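Local coordinates for protein cyclopenase asqI (Emericella nidulans, PDB 5YY3) that converts 4'-methoxycyclopenine into 4'-methoxyviridicatin with loss of methyl isocyanate, a zinc-dependent ring contraction in the biosynthesis of the fungal aspoquinolones, at residues 182-185 and 186-189; 557-560 and 561-564; 140-144 and 145-149; 214-217 and 218-222. All coordinates share one frame; numbering follows the deposited sequence.

Contact 1 (182-185 and 186-189)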
loop_
_atom_site.group_PDB
_atom_site.type_symbol
_atom_site.label_atom_id
_atom_site.label_comp_id
_atom_site.label_asym_id
_atom_site.label_seq_id
_atom_site.Cartn_x
_atom_site.Cartn_y
_atom_site.Cartn_z
ATOM N N LEU A 182 -17.536 -20.800 -10.372
ATOM C CA LEU A 182 -18.510 -20.141 -9.510
ATOM C C LEU A 182 -19.620 -19.567 -10.382
ATOM O O LEU A 182 -20.801 -19.712 -10.086
ATOM C CB LEU A 182 -17.869 -19.034 -8.676
ATOM C CG LEU A 182 -18.810 -18.112 -7.906
ATOM C CD1 LEU A 182 -19.652 -18.901 -6.923
ATOM C CD2 LEU A 182 -18.025 -17.013 -7.187
ATOM N N ASN A 183 -19.240 -18.929 -11.473
ATOM C CA ASN A 183 -20.223 -18.272 -12.303
ATOM C C ASN A 183 -21.096 -19.265 -13.046
ATOM O O ASN A 183 -22.322 -19.071 -13.143
ATOM C CB ASN A 183 -19.536 -17.326 -13.272
ATOM C CG ASN A 183 -19.318 -15.962 -12.667
ATOM O OD1 ASN A 183 -20.209 -15.115 -12.706
ATOM N ND2 ASN A 183 -18.141 -15.750 -12.070
ATOM N N ASP A 184 -20.498 -20.340 -13.549
ATOM C CA ASP A 184 -21.321 -21.345 -14.209
ATOM C C ASP A 184 -22.239 -22.015 -13.191
ATOM O O ASP A 184 -23.387 -22.304 -13.500
ATOM C CB ASP A 184 -20.495 -22.417 -14.938
ATOM C CG ASP A 184 -21.382 -23.531 -15.512
ATOM O OD1 ASP A 184 -22.092 -23.269 -16.511
ATOM O OD2 ASP A 184 -21.403 -24.650 -14.939
ATOM N N SER A 185 -21.742 -22.253 -11.980
ATOM C CA SER A 185 -22.572 -22.858 -10.935
ATOM C C SER A 185 -23.772 -21.983 -10.568
ATOM O O SER A 185 -24.898 -22.469 -10.396
ATOM C CB SER A 185 -21.736 -23.134 -9.684
ATOM O OG SER A 185 -22.572 -23.235 -8.544
ATOM N N HIS A 186 -23.513 -20.690 -10.419
ATOM C CA HIS A 186 -24.528 -19.722 -10.045
ATOM C C HIS A 186 -25.578 -19.625 -11.148
ATOM O O HIS A 186 -26.770 -19.446 -10.892
ATOM C CB HIS A 186 -23.868 -18.367 -9.799
ATOM C CG HIS A 186 -24.826 -17.243 -9.549
ATOM N ND1 HIS A 186 -25.379 -16.997 -8.311
ATOM C CD2 HIS A 186 -25.299 -16.276 -10.376
ATOM C CE1 HIS A 186 -26.152 -15.931 -8.384
ATOM N NE2 HIS A 186 -26.119 -15.473 -9.624
ATOM N N TYR A 187 -25.104 -19.748 -12.379
ATOM C CA TYR A 187 -25.919 -19.630 -13.579
ATOM C C TYR A 187 -26.917 -20.780 -13.662
ATOM O O TYR A 187 -28.092 -20.578 -13.961
ATOM C CB TYR A 187 -24.984 -19.590 -14.776
ATOM C CG TYR A 187 -25.539 -19.790 -16.164
ATOM C CD1 TYR A 187 -26.201 -18.759 -16.837
ATOM C CD2 TYR A 187 -25.299 -20.977 -16.852
ATOM C CE1 TYR A 187 -26.656 -18.926 -18.139
ATOM C CE2 TYR A 187 -25.743 -21.156 -18.146
ATOM C CZ TYR A 187 -26.416 -20.126 -18.787
ATOM O OH TYR A 187 -26.861 -20.316 -20.075
ATOM N N TYR A 188 -26.450 -21.986 -13.367
ATOM C CA TYR A 188 -27.334 -23.134 -13.353
ATOM C C TYR A 188 -28.250 -23.090 -12.130
ATOM O O TYR A 188 -29.401 -23.508 -12.201
ATOM C CB TYR A 188 -26.517 -24.439 -13.389
ATOM C CG TYR A 188 -27.363 -25.704 -13.390
ATOM C CD1 TYR A 188 -28.246 -25.984 -14.437
ATOM C CD2 TYR A 188 -27.278 -26.621 -12.347
ATOM C CE1 TYR A 188 -29.032 -27.145 -14.438
ATOM C CE2 TYR A 188 -28.053 -27.791 -12.341
ATOM C CZ TYR A 188 -28.925 -28.047 -13.387
ATOM O OH TYR A 188 -29.685 -29.202 -13.371
ATOM N N TRP A 189 -27.744 -22.568 -11.017
ATOM C CA TRP A 189 -28.513 -22.547 -9.778
ATOM C C TRP A 189 -29.847 -21.847 -9.973
ATOM O O TRP A 189 -30.874 -22.273 -9.458
ATOM C CB TRP A 189 -27.731 -21.858 -8.658
ATOM C CG TRP A 189 -28.348 -22.009 -7.291
ATOM C CD1 TRP A 189 -28.152 -23.035 -6.423
ATOM C CD2 TRP A 189 -29.248 -21.102 -6.637
ATOM N NE1 TRP A 189 -28.873 -22.827 -5.268
ATOM C CE2 TRP A 189 -29.554 -21.647 -5.377
ATOM C CE3 TRP A 189 -29.822 -19.878 -6.996
ATOM C CZ2 TRP A 189 -30.411 -21.022 -4.476
ATOM C CZ3 TRP A 189 -30.683 -19.252 -6.088
ATOM C CH2 TRP A 189 -30.963 -19.827 -4.849
#

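Contact 2 (557-560 and 561-564)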
loop_
_atom_site.group_PDB
_atom_site.type_symbol
_atom_site.label_atom_id
_atom_site.label_comp_id
_atom_site.label_asym_id
_atom_site.label_seq_id
_atom_site.Cartn_x
_atom_site.Cartn_y
_atom_site.Cartn_z
ATOM N N TRP A 557 -21.038 -25.959 -4.891
ATOM C CA TRP A 557 -19.873 -25.104 -4.716
ATOM C C TRP A 557 -18.653 -25.655 -5.477
ATOM O O TRP A 557 -18.356 -26.838 -5.396
ATOM C CB TRP A 557 -19.547 -24.952 -3.231
ATOM C CG TRP A 557 -18.651 -23.800 -3.032
ATOM C CD1 TRP A 557 -17.321 -23.830 -2.705
ATOM C CD2 TRP A 557 -18.994 -22.431 -3.222
ATOM N NE1 TRP A 557 -16.829 -22.549 -2.640
ATOM C CE2 TRP A 557 -17.836 -21.665 -2.963
ATOM C CE3 TRP A 557 -20.179 -21.763 -3.575
ATOM C CZ2 TRP A 557 -17.813 -20.267 -3.063
ATOM C CZ3 TRP A 557 -20.168 -20.375 -3.650
ATOM C CH2 TRP A 557 -18.990 -19.644 -3.401
ATOM N N PRO A 558 -17.961 -24.796 -6.243
ATOM C CA PRO A 558 -16.808 -25.280 -7.024
ATOM C C PRO A 558 -15.719 -25.942 -6.142
ATOM O O PRO A 558 -15.362 -25.398 -5.092
ATOM C CB PRO A 558 -16.279 -24.002 -7.695
ATOM C CG PRO A 558 -17.451 -23.055 -7.704
ATOM C CD PRO A 558 -18.236 -23.363 -6.471
ATOM N N GLN A 559 -15.222 -27.103 -6.556
ATOM C CA GLN A 559 -14.188 -27.814 -5.795
ATOM C C GLN A 559 -12.925 -26.952 -5.569
ATOM O O GLN A 559 -12.339 -26.963 -4.483
ATOM C CB GLN A 559 -13.816 -29.125 -6.509
ATOM C CG GLN A 559 -12.786 -29.988 -5.776
ATOM C CD GLN A 559 -13.235 -30.339 -4.368
ATOM O OE1 GLN A 559 -14.247 -31.018 -4.171
ATOM N NE2 GLN A 559 -12.496 -29.855 -3.375
ATOM N N ASN A 560 -12.532 -26.188 -6.587
ATOM C CA ASN A 560 -11.364 -25.322 -6.490
ATOM C C ASN A 560 -11.525 -24.165 -5.499
ATOM O O ASN A 560 -10.525 -23.553 -5.110
ATOM C CB ASN A 560 -11.013 -24.743 -7.851
ATOM C CG ASN A 560 -12.048 -23.762 -8.338
ATOM O OD1 ASN A 560 -13.229 -24.084 -8.390
ATOM N ND2 ASN A 560 -11.613 -22.558 -8.699
ATOM N N LEU A 561 -12.763 -23.870 -5.085
ATOM C CA LEU A 561 -13.000 -22.803 -4.113
ATOM C C LEU A 561 -13.419 -23.343 -2.760
ATOM O O LEU A 561 -13.846 -22.572 -1.902
ATOM C CB LEU A 561 -14.087 -21.827 -4.606
ATOM C CG LEU A 561 -13.863 -21.167 -5.955
ATOM C CD1 LEU A 561 -14.976 -20.170 -6.244
ATOM C CD2 LEU A 561 -12.497 -20.488 -5.990
ATOM N N MET A 562 -13.323 -24.657 -2.566
ATOM C CA MET A 562 -13.820 -25.263 -1.329
ATOM C C MET A 562 -13.077 -24.724 -0.132
ATOM O O MET A 562 -13.659 -24.496 0.926
ATOM C CB MET A 562 -13.706 -26.786 -1.381
ATOM C CG MET A 562 -14.848 -27.448 -2.147
ATOM S SD MET A 562 -16.399 -27.349 -1.237
ATOM C CE MET A 562 -16.033 -28.446 0.138
ATOM N N LEU A 563 -11.781 -24.503 -0.307
ATOM C CA LEU A 563 -10.963 -23.949 0.766
ATOM C C LEU A 563 -10.816 -22.443 0.619
ATOM O O LEU A 563 -10.524 -21.961 -0.472
ATOM C CB LEU A 563 -9.586 -24.614 0.770
ATOM C CG LEU A 563 -9.179 -25.673 1.788
ATOM C CD1 LEU A 563 -10.311 -26.579 2.153
ATOM C CD2 LEU A 563 -8.003 -26.464 1.248
ATOM N N PRO A 564 -11.016 -21.694 1.714
ATOM C CA PRO A 564 -10.553 -20.306 1.702
ATOM C C PRO A 564 -9.082 -20.266 1.311
ATOM O O PRO A 564 -8.374 -21.198 1.648
ATOM C CB PRO A 564 -10.765 -19.854 3.142
ATOM C CG PRO A 564 -11.941 -20.684 3.607
ATOM C CD PRO A 564 -11.742 -22.026 2.951
HETATM O O HOH W 1 -9.841 -23.901 -2.640
#

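Contact 3 (140-144 and 145-149)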
loop_
_atom_site.group_PDB
_atom_site.type_symbol
_atom_site.label_atom_id
_atom_site.label_comp_id
_atom_site.label_asym_id
_atom_site.label_seq_id
_atom_site.Cartn_x
_atom_site.Cartn_y
_atom_site.Cartn_z
ATOM N N PRO A 140 -23.150 -25.170 -21.128
ATOM C CA PRO A 140 -22.163 -24.489 -20.287
ATOM C C PRO A 140 -22.311 -22.973 -20.396
ATOM O O PRO A 140 -22.661 -22.493 -21.464
ATOM C CB PRO A 140 -20.827 -24.959 -20.874
ATOM C CG PRO A 140 -21.127 -26.329 -21.406
ATOM C CD PRO A 140 -22.557 -26.279 -21.900
ATOM N N LEU A 141 -22.058 -22.238 -19.318
ATOM C CA LEU A 141 -22.065 -20.781 -19.376
ATOM C C LEU A 141 -21.124 -20.291 -20.467
ATOM O O LEU A 141 -21.322 -19.210 -21.025
ATOM C CB LEU A 141 -21.663 -20.171 -18.029
ATOM C CG LEU A 141 -21.443 -18.649 -17.983
ATOM C CD1 LEU A 141 -22.743 -17.942 -18.204
ATOM C CD2 LEU A 141 -20.808 -18.211 -16.653
ATOM N N LYS A 142 -20.110 -21.101 -20.779
ATOM C CA LYS A 142 -19.120 -20.720 -21.767
ATOM C C LYS A 142 -19.739 -20.524 -23.149
ATOM O O LYS A 142 -19.192 -19.808 -23.975
ATOM C CB LYS A 142 -17.999 -21.751 -21.857
ATOM C CG LYS A 142 -16.746 -21.105 -22.464
ATOM C CD LYS A 142 -15.870 -22.048 -23.288
ATOM C CE LYS A 142 -14.838 -21.266 -24.138
ATOM N NZ LYS A 142 -15.353 -19.923 -24.534
ATOM N N ASN A 143 -20.876 -21.160 -23.406
ATOM C CA ASN A 143 -21.528 -21.015 -24.700
ATOM C C ASN A 143 -22.313 -19.718 -24.845
ATOM O O ASN A 143 -22.724 -19.379 -25.952
ATOM C CB ASN A 143 -22.468 -22.201 -24.981
ATOM C CG ASN A 143 -21.724 -23.489 -25.284
ATOM O OD1 ASN A 143 -20.508 -23.578 -25.107
ATOM N ND2 ASN A 143 -22.455 -24.488 -25.779
ATOM N N HIS A 144 -22.520 -19.005 -23.739
ATOM C CA HIS A 144 -23.317 -17.792 -23.747
ATOM C C HIS A 144 -22.699 -16.778 -24.703
ATOM O O HIS A 144 -21.470 -16.673 -24.784
ATOM C CB HIS A 144 -23.421 -17.226 -22.331
ATOM C CG HIS A 144 -24.401 -16.106 -22.197
ATOM N ND1 HIS A 144 -24.152 -14.833 -22.668
ATOM C CD2 HIS A 144 -25.639 -16.067 -21.646
ATOM C CE1 HIS A 144 -25.193 -14.057 -22.411
ATOM N NE2 HIS A 144 -26.111 -14.783 -21.792
ATOM N N PRO A 145 -23.549 -16.054 -25.454
ATOM C CA PRO A 145 -23.105 -15.038 -26.420
ATOM C C PRO A 145 -22.059 -14.055 -25.881
ATOM O O PRO A 145 -21.232 -13.579 -26.658
ATOM C CB PRO A 145 -24.404 -14.293 -26.758
ATOM C CG PRO A 145 -25.462 -15.324 -26.623
ATOM C CD PRO A 145 -25.013 -16.252 -25.504
ATOM N N PHE A 146 -22.096 -13.752 -24.584
ATOM C CA PHE A 146 -21.169 -12.773 -24.009
ATOM C C PHE A 146 -19.727 -13.297 -23.976
ATOM O O PHE A 146 -18.780 -12.520 -23.873
ATOM C CB PHE A 146 -21.598 -12.371 -22.593
ATOM C CG PHE A 146 -22.822 -11.493 -22.539
ATOM C CD1 PHE A 146 -23.546 -11.196 -23.678
ATOM C CD2 PHE A 146 -23.239 -10.955 -21.333
ATOM C CE1 PHE A 146 -24.672 -10.384 -23.613
ATOM C CE2 PHE A 146 -24.353 -10.152 -21.259
ATOM C CZ PHE A 146 -25.074 -9.862 -22.404
ATOM N N PHE A 147 -19.572 -14.614 -24.062
ATOM C CA PHE A 147 -18.257 -15.244 -24.118
ATOM C C PHE A 147 -17.634 -15.193 -25.507
ATOM O O PHE A 147 -16.685 -15.919 -25.784
ATOM C CB PHE A 147 -18.341 -16.703 -23.654
ATOM C CG PHE A 147 -18.240 -16.872 -22.162
ATOM C CD1 PHE A 147 -19.279 -16.485 -21.334
ATOM C CD2 PHE A 147 -17.106 -17.406 -21.590
ATOM C CE1 PHE A 147 -19.185 -16.634 -19.964
ATOM C CE2 PHE A 147 -17.014 -17.567 -20.229
ATOM C CZ PHE A 147 -18.048 -17.174 -19.414
ATOM N N SER A 148 -18.165 -14.342 -26.381
ATOM C CA SER A 148 -17.598 -14.156 -27.716
ATOM C C SER A 148 -17.515 -12.678 -28.060
ATOM O O SER A 148 -18.261 -11.863 -27.513
ATOM C CB SER A 148 -18.431 -14.884 -28.767
ATOM O OG SER A 148 -18.553 -16.254 -28.448
ATOM N N THR A 149 -16.605 -12.340 -28.968
ATOM C CA THR A 149 -16.423 -10.963 -29.417
ATOM C C THR A 149 -17.474 -10.605 -30.475
ATOM O O THR A 149 -17.935 -11.477 -31.213
ATOM C CB THR A 149 -14.997 -10.748 -29.992
ATOM O OG1 THR A 149 -14.636 -9.364 -29.906
ATOM C CG2 THR A 149 -14.911 -11.210 -31.445
HETATM O O HOH W 2 -19.900 -17.896 -26.812
#

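Contact 4 (214-217 and 218-222)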
loop_
_atom_site.group_PDB
_atom_site.type_symbol
_atom_site.label_atom_id
_atom_site.label_comp_id
_atom_site.label_asym_id
_atom_site.label_seq_id
_atom_site.Cartn_x
_atom_site.Cartn_y
_atom_site.Cartn_z
ATOM N N PHE A 214 -32.867 -20.339 -0.550
ATOM C CA PHE A 214 -32.521 -18.999 -1.010
ATOM C C PHE A 214 -31.613 -18.291 -0.002
ATOM O O PHE A 214 -30.522 -17.849 -0.340
ATOM C CB PHE A 214 -33.812 -18.195 -1.260
ATOM C CG PHE A 214 -33.600 -16.719 -1.451
ATOM C CD1 PHE A 214 -33.214 -16.213 -2.678
ATOM C CD2 PHE A 214 -33.815 -15.833 -0.408
ATOM C CE1 PHE A 214 -33.024 -14.851 -2.857
ATOM C CE2 PHE A 214 -33.624 -14.467 -0.588
ATOM C CZ PHE A 214 -33.229 -13.981 -1.812
ATOM N N LEU A 215 -32.062 -18.214 1.242
ATOM C CA LEU A 215 -31.337 -17.516 2.295
ATOM C C LEU A 215 -30.011 -18.200 2.637
ATOM O O LEU A 215 -28.980 -17.545 2.827
ATOM C CB LEU A 215 -32.225 -17.427 3.537
ATOM C CG LEU A 215 -32.415 -16.066 4.202
ATOM C CD1 LEU A 215 -32.531 -14.947 3.170
ATOM C CD2 LEU A 215 -33.658 -16.109 5.100
ATOM N N TYR A 216 -30.045 -19.527 2.718
ATOM C CA TYR A 216 -28.865 -20.301 3.075
ATOM C C TYR A 216 -27.737 -20.223 2.038
ATOM O O TYR A 216 -26.567 -20.020 2.388
ATOM C CB TYR A 216 -29.247 -21.752 3.284
ATOM C CG TYR A 216 -28.048 -22.629 3.486
ATOM C CD1 TYR A 216 -27.338 -22.581 4.672
ATOM C CD2 TYR A 216 -27.605 -23.487 2.483
ATOM C CE1 TYR A 216 -26.247 -23.360 4.864
ATOM C CE2 TYR A 216 -26.503 -24.285 2.671
ATOM C CZ TYR A 216 -25.836 -24.222 3.875
ATOM O OH TYR A 216 -24.728 -24.995 4.110
ATOM N N VAL A 217 -28.081 -20.401 0.769
ATOM C CA VAL A 217 -27.099 -20.333 -0.302
ATOM C C VAL A 217 -26.442 -18.957 -0.344
ATOM O O VAL A 217 -25.212 -18.841 -0.389
ATOM C CB VAL A 217 -27.746 -20.635 -1.660
ATOM C CG1 VAL A 217 -26.808 -20.287 -2.796
ATOM C CG2 VAL A 217 -28.167 -22.104 -1.719
ATOM N N HIS A 218 -27.258 -17.910 -0.289
ATOM C CA HIS A 218 -26.717 -16.564 -0.298
ATOM C C HIS A 218 -25.915 -16.237 0.959
ATOM O O HIS A 218 -24.893 -15.558 0.874
ATOM C CB HIS A 218 -27.837 -15.551 -0.498
ATOM C CG HIS A 218 -28.347 -15.521 -1.897
ATOM N ND1 HIS A 218 -29.369 -16.340 -2.333
ATOM C CD2 HIS A 218 -27.937 -14.818 -2.979
ATOM C CE1 HIS A 218 -29.587 -16.116 -3.618
ATOM N NE2 HIS A 218 -28.737 -15.194 -4.033
ATOM N N SER A 219 -26.359 -16.710 2.118
ATOM C CA SER A 219 -25.592 -16.471 3.346
ATOM C C SER A 219 -24.279 -17.238 3.346
ATOM O O SER A 219 -23.274 -16.792 3.888
ATOM C CB SER A 219 -26.388 -16.859 4.585
ATOM O OG SER A 219 -25.574 -16.708 5.737
ATOM N N GLN A 220 -24.305 -18.409 2.733
ATOM C CA GLN A 220 -23.144 -19.264 2.714
ATOM C C GLN A 220 -22.113 -18.680 1.712
ATOM O O GLN A 220 -20.902 -18.681 1.990
ATOM C CB GLN A 220 -23.605 -20.695 2.394
ATOM C CG GLN A 220 -22.658 -21.837 2.622
ATOM C CD GLN A 220 -22.257 -22.103 4.071
ATOM O OE1 GLN A 220 -21.350 -22.895 4.302
ATOM N NE2 GLN A 220 -22.900 -21.456 5.032
ATOM N N MET A 221 -22.557 -18.105 0.589
ATOM C CA MET A 221 -21.550 -17.508 -0.295
ATOM C C MET A 221 -20.987 -16.191 0.290
ATOM O O MET A 221 -19.810 -15.900 0.107
ATOM C CB MET A 221 -22.057 -17.302 -1.753
ATOM C CG MET A 221 -23.447 -16.797 -2.013
ATOM S SD MET A 221 -23.933 -17.139 -3.755
ATOM C CE MET A 221 -23.581 -18.890 -3.790
ATOM N N VAL A 222 -21.788 -15.436 1.032
ATOM C CA VAL A 222 -21.280 -14.269 1.763
ATOM C C VAL A 222 -20.214 -14.645 2.825
ATOM O O VAL A 222 -19.165 -13.989 2.921
ATOM C CB VAL A 222 -22.448 -13.512 2.431
ATOM C CG1 VAL A 222 -21.960 -12.561 3.543
ATOM C CG2 VAL A 222 -23.242 -12.758 1.360
#

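Contact 1 (182-185 and 186-189)
D184 OD1 lies 4.0 Å from CD2 of Y187, one turn further along helix 180-193, and its polar grip comes from outside the helix: a salt bridge from R554 and a hydrogen bond from the backbone N of L141. The other carboxylate oxygen, OD2, is salt-bridged to R536. With CG anti to the backbone N, chi1 of 175° carries the carboxylate toward the following turn, where it crosses the Y187 ring at a slant, the two planes 42° apart. Y187 CB lies 3.2 Å from N183 O.

Beneath these side chains runs regular alpha-helical bonding. H186 N donates a hydrogen bond to L182 O at 2.9 Å, with an N-H...O angle of 157°, and Y188 N reaches D184 O at 3.1 Å. One step on, W189 N is bonded to S185 O at 2.9 Å. S185 spends its hydroxyl on the carbonyl of G556, while N183 ND2 goes back to the carbonyls of D179 and R177.

H186 sets its CB 3.4 Å from L182 O, and its imidazole then leads off the helix to meet the ring of H190 edge-to-face. Both histidines are zinc ligands; their spacing, one helical turn apart, puts both rings on one side of the helix. Two arginines and a backbone N-H on D184 would probably favour a carboxylate and offset its buried charge; the two arginines, both from the Ig-like region, join that region to a helix that carries two zinc ligands.

Contact 2 (557-560 and 561-564)
W557 reaches across the turn to L561 and M562 with its indole. It leaves the backbone from CB with CG anti to the N (chi1 -163°), which turns the edge of the indole toward these two residues. Near the five-membered ring, P558 CD sits 3.4 Å above one face, toward the rim. Next along the edge, CD1 meets the sulfur of M562 at 3.9 Å; SD stands 79° off the normal of the five-membered ring, so this is a Met-aromatic contact made at the edge. NE1 then donates to L561 O at 3.1 Å, with the acceptor in the indole plane, although the N-H comes down on the carbonyl from above its own plane. CE2 lies 4.1 Å from L561 CB, and the far six-membered end passes to L182 and M221.

The turn itself is closed by L561 N to P558 O at 3.0 Å and by M562 N to Q559 O, a 3-10 pattern. A water extends the polar network, giving one proton to N560 O at 2.6 Å and the other to L563 O. N560 uses ND2 on D179 and on the carbonyl of L462.

This loop, between strands 523-528 and 571-580, thus lies where the Ig-like region meets the helices of the metal-binding domain: L561 lies between strand 461-475 and helix 180-193, M562 faces Y467 of that strand, and W557 bridges helices 180-193 and 210-231.

Contact 3 (140-144 and 145-149)
Two successive 3-10 turns, meeting at the H144-P145 peptide, lie in the loop between helices 129-133 and 174-177. H144 is bonded twice across the junction. Its ring nitrogen ND1 accepts the N-H of F146 at 3.0 Å, almost straight at 171° and close to the imidazole plane, while its carbonyl O takes the N-H of F147 at 2.9 Å. The first bond fixes the rotation of the imidazole. One face of that ring is then packed by P145 CD, 3.5 Å from its centroid, a CH-pi contact, and its CE1 edge points at the face of F146, with the ring planes 73° apart.

F147 folds back over the first turn. K142 CA sits over its face, 4.0 Å from the centroid, and L141 CG touches the rim at CE1, 3.6 Å away. A water lies 2.8 Å from H144 O and 2.7 Å from S148 OG, joining the two.

Outside, F385 packs against L141, H144, F146 and F147, and H260 stacks on F146. The H144 O to F147 N bond, with P145 as the second residue and both central residues in helical backbone conformation, is that of a type I beta turn.

Contact 4 (214-217 and 218-222)
F214 and H218, one turn apart on alpha helix 210-231, turn their rings obliquely to each other, planes at 50° and centroids 4.8 Å apart, with H218 ND1 over one face of the F214 ring. CE1 of the H218 imidazole comes 3.7 Å from CE1 of the F214 ring. H218 lies with CG beside its own backbone N (chi1 -74°), which brings ND1 back down the helix to the carbonyl it shares with the main chain. H218 is one of the three zinc ligands of this tyrosinase-family protein; because ND1 is taken as a donor, the arrangement is consistent with metal binding through NE2, with F214 O as the second-shell group that orients the ring.

On another side of the helix, Y216 and Q220 run side by side in the same direction, the amide only 19° from the ring plane and its CD 3.8 Å from the tyrosine OH; Q220 OE1 is held by the backbone N of E509. V217 and M221 cross at an angle, CG1 meeting CE at 3.7 Å. From helix 180-193, Y193 packs against F214 and W189 against V217.

F214 O accepts two bonds, 2.8 Å from H218 ND1 and 3.3 Å from H218 N, the donors approaching from opposite faces of the carbonyl plane.

Along the chain the order is contact 3, contact 1, contact 4, contact 2. Each joins adjoining residues, contacts 1 and 4 within helices, contacts 2 and 3 at turns in loops, so they stand in series and none nests in or crosses another. Contact 3 folds a loop against helix 180-193, where L141 reaches N183 and Y187 of contact 1. That helix packs on 210-231, the next helix, through W189 against V217 and H218 of contact 4, and the zinc-binding histidines lie on these two helices. Contact 2, from the Ig-like region, closes its turn last and touches both: W557 reaches L182 and M221. Contacts 2 and 3 stay about 11 Å apart at their nearest atoms.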